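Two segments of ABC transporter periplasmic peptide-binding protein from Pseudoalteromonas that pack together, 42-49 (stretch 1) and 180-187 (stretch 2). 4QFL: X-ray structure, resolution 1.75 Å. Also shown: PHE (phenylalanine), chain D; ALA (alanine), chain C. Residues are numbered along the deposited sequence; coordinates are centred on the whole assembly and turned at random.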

# COMPACT_ATOMS: atom_id res chain seq x y z
N PHE A 42 -6.72 6.79 -12.04
CA PHE A 42 -6.28 8.07 -11.51
C PHE A 42 -7.04 8.47 -10.25
O PHE A 42 -6.94 9.60 -9.78
CB PHE A 42 -6.28 9.14 -12.60
CG PHE A 42 -5.14 8.99 -13.55
CD1 PHE A 42 -5.26 8.20 -14.66
CD2 PHE A 42 -3.92 9.55 -13.26
CE1 PHE A 42 -4.18 8.02 -15.51
CE2 PHE A 42 -2.85 9.38 -14.10
CZ PHE A 42 -2.98 8.61 -15.22
N ASN A 43 -7.77 7.51 -9.70
CA ASN A 43 -8.44 7.68 -8.42
C ASN A 43 -7.90 6.69 -7.39
O ASN A 43 -8.09 5.48 -7.53
CB ASN A 43 -9.95 7.51 -8.59
CG ASN A 43 -10.68 7.50 -7.28
OD1 ASN A 43 -10.11 7.82 -6.23
ND2 ASN A 43 -11.96 7.16 -7.32
N PRO A 44 -7.24 7.20 -6.34
CA PRO A 44 -6.60 6.37 -5.31
C PRO A 44 -7.56 5.43 -4.59
O PRO A 44 -7.13 4.42 -4.04
CB PRO A 44 -6.04 7.40 -4.32
CG PRO A 44 -5.88 8.65 -5.13
CD PRO A 44 -7.00 8.64 -6.11
N GLN A 45 -8.84 5.76 -4.60
CA GLN A 45 -9.88 4.96 -3.95
C GLN A 45 -9.97 3.52 -4.43
O GLN A 45 -10.35 2.63 -3.67
CB GLN A 45 -11.25 5.60 -4.17
CG GLN A 45 -11.46 6.92 -3.46
CD GLN A 45 -12.89 7.39 -3.58
OE1 GLN A 45 -13.53 7.18 -4.61
NE2 GLN A 45 -13.40 8.01 -2.53
N VAL A 46 -9.63 3.29 -5.69
CA VAL A 46 -9.92 2.03 -6.35
C VAL A 46 -8.76 1.02 -6.32
O VAL A 46 -8.86 -0.07 -6.90
CB VAL A 46 -10.42 2.27 -7.79
CG1 VAL A 46 -11.57 3.29 -7.79
CG2 VAL A 46 -9.31 2.73 -8.68
N THR A 47 -7.68 1.37 -5.63
CA THR A 47 -6.52 0.50 -5.59
C THR A 47 -5.81 0.52 -4.23
O THR A 47 -5.94 1.48 -3.47
CB THR A 47 -5.51 0.93 -6.66
OG1 THR A 47 -4.54 -0.10 -6.84
CG2 THR A 47 -4.81 2.20 -6.23
N THR A 48 -5.08 -0.56 -3.94
CA THR A 48 -4.12 -0.57 -2.86
C THR A 48 -2.72 -0.83 -3.39
O THR A 48 -1.82 -1.23 -2.65
CB THR A 48 -4.43 -1.63 -1.80
OG1 THR A 48 -4.40 -2.93 -2.41
CG2 THR A 48 -5.78 -1.38 -1.19
N THR A 49 -2.50 -0.59 -4.68
CA THR A 49 -1.18 -0.83 -5.25
C THR A 49 -0.29 0.39 -5.20
O THR A 49 -0.59 1.41 -5.80
CB THR A 49 -1.27 -1.32 -6.68
OG1 THR A 49 -1.96 -2.57 -6.69
CG2 THR A 49 0.13 -1.49 -7.25
N THR A 180 -4.87 8.08 5.13
CA THR A 180 -4.15 7.26 4.16
C THR A 180 -4.21 7.91 2.79
O THR A 180 -5.05 8.78 2.55
CB THR A 180 -4.69 5.81 4.08
OG1 THR A 180 -6.05 5.82 3.64
CG2 THR A 180 -4.59 5.13 5.44
N ASP A 181 -3.31 7.49 1.91
CA ASP A 181 -3.27 7.99 0.54
C ASP A 181 -4.53 7.65 -0.27
O ASP A 181 -4.74 8.19 -1.36
CB ASP A 181 -2.06 7.40 -0.19
CG ASP A 181 -0.74 7.81 0.43
OD1 ASP A 181 -0.50 9.03 0.56
OD2 ASP A 181 0.04 6.91 0.79
N PHE A 182 -5.35 6.75 0.25
CA PHE A 182 -6.58 6.35 -0.43
C PHE A 182 -7.71 7.33 -0.12
O PHE A 182 -8.71 7.38 -0.85
CB PHE A 182 -6.97 4.93 -0.01
CG PHE A 182 -5.81 3.97 0.03
CD1 PHE A 182 -5.19 3.57 -1.14
CD2 PHE A 182 -5.33 3.49 1.24
CE1 PHE A 182 -4.12 2.71 -1.11
CE2 PHE A 182 -4.25 2.62 1.27
CZ PHE A 182 -3.66 2.23 0.10
N ALA A 183 -7.54 8.11 0.95
CA ALA A 183 -8.61 8.96 1.47
C ALA A 183 -8.60 10.37 0.89
O ALA A 183 -8.85 11.35 1.61
CB ALA A 183 -8.52 9.01 2.98
N VAL A 184 -8.32 10.50 -0.40
CA VAL A 184 -8.21 11.84 -0.98
C VAL A 184 -9.59 12.43 -1.17
O VAL A 184 -10.58 11.70 -1.16
CB VAL A 184 -7.51 11.83 -2.33
CG1 VAL A 184 -6.12 11.22 -2.21
CG2 VAL A 184 -8.35 11.08 -3.36
N VAL A 185 -9.63 13.74 -1.34
CA VAL A 185 -10.88 14.45 -1.61
C VAL A 185 -11.13 14.67 -3.10
O VAL A 185 -10.28 15.21 -3.82
CB VAL A 185 -10.88 15.82 -0.91
CG1 VAL A 185 -12.14 16.59 -1.28
CG2 VAL A 185 -10.79 15.64 0.59
N LEU A 186 -12.32 14.26 -3.56
CA LEU A 186 -12.69 14.37 -4.97
C LEU A 186 -13.64 15.54 -5.23
O LEU A 186 -14.16 16.14 -4.30
CB LEU A 186 -13.33 13.07 -5.46
CG LEU A 186 -12.53 11.80 -5.22
CD1 LEU A 186 -13.30 10.58 -5.71
CD2 LEU A 186 -11.22 11.91 -5.94
N SER A 187 -13.85 15.84 -6.51
CA SER A 187 -14.75 16.92 -6.93
C SER A 187 -16.18 16.47 -7.19
O SER A 187 -16.45 15.72 -8.13
CB SER A 187 -14.24 17.58 -8.22
OG SER A 187 -15.22 18.46 -8.73
N PHE D . 0.57 -2.47 -1.60
CA PHE D . 1.44 -3.48 -2.19
C PHE D . 2.62 -2.81 -2.86
O PHE D . 3.72 -3.34 -2.86
CB PHE D . 0.68 -4.27 -3.25
CG PHE D . -0.33 -5.21 -2.70
CD1 PHE D . -0.02 -6.06 -1.65
CD2 PHE D . -1.61 -5.24 -3.22
CE1 PHE D . -0.94 -6.93 -1.15
CE2 PHE D . -2.54 -6.11 -2.72
CZ PHE D . -2.21 -6.95 -1.68
OXT PHE D . 2.49 -1.71 -3.41
N ALA C . -0.01 -0.54 1.40
CA ALA C . -0.05 -0.70 -0.05
C ALA C . 0.91 -1.80 -0.50
O ALA C . 1.93 -2.04 0.14
CB ALA C . 0.29 0.63 -0.74
O HOH W 1 -11.21 8.96 -0.80

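Neither stretch offers the other a strand edge. Stretch 1 makes a short 3-10 segment at 44-46, spanned by a hydrogen bond from Val46 N to Asn43 O at 3.2 Å; stretch 2 opens with a type I turn from Thr180 to Ala183, closed by Ala183 N to Thr180 O at 3.0 Å. The two backbones are nearest, CA to CA, where these bends meet, Pro44 CA lying 4.9 Å from Phe182 CA. No direct hydrogen bond crosses between them, so the contact depends on shape and on one bridging water.

Pro44 points toward stretch 2 and lays its ring against it: CG meets Val184 CG2 at 3.9 Å, an apolar pairing, while CB sits 3.3 Å from Asp181 O. That carbonyl is buried by the contact without a hydrogen-bonding partner.

Phe182 gives up the most surface to the contact. Its chi1 of -44° brings the ring among stretch 1 backbone atoms, with CD1 3.6 Å from Pro44 O, which lies near the ring plane at its edge, where the C-H bonds carry slight positive charge. Thr47 O approaches CD1 obliquely at 3.2 Å, and Thr48 CA reaches CE1 at 3.7 Å. Beyond the ring, Thr48 O accepts a hydrogen bond from N of the bound phenylalanine at 2.9 Å, so the packed segment also touches ligand.

Gln45 shows how a side chain can leave the backbone pointing away and still return. Asn43 ND2 donates to Gln45 OE1 at 3.1 Å, and Asn43 OD1 accepts from Gln45 N at 2.9 Å, bracing both amides. Leu186 CD1 packs against this polar pair, 3.6 Å from Gln45 OE1 and 4.0 Å from Asn43 ND2. Gln45 NE2 donates to a water at 2.9 Å, which in turn donates to Phe182 O at 3.0 Å and Val184 O at 2.8 Å, linking the stretches.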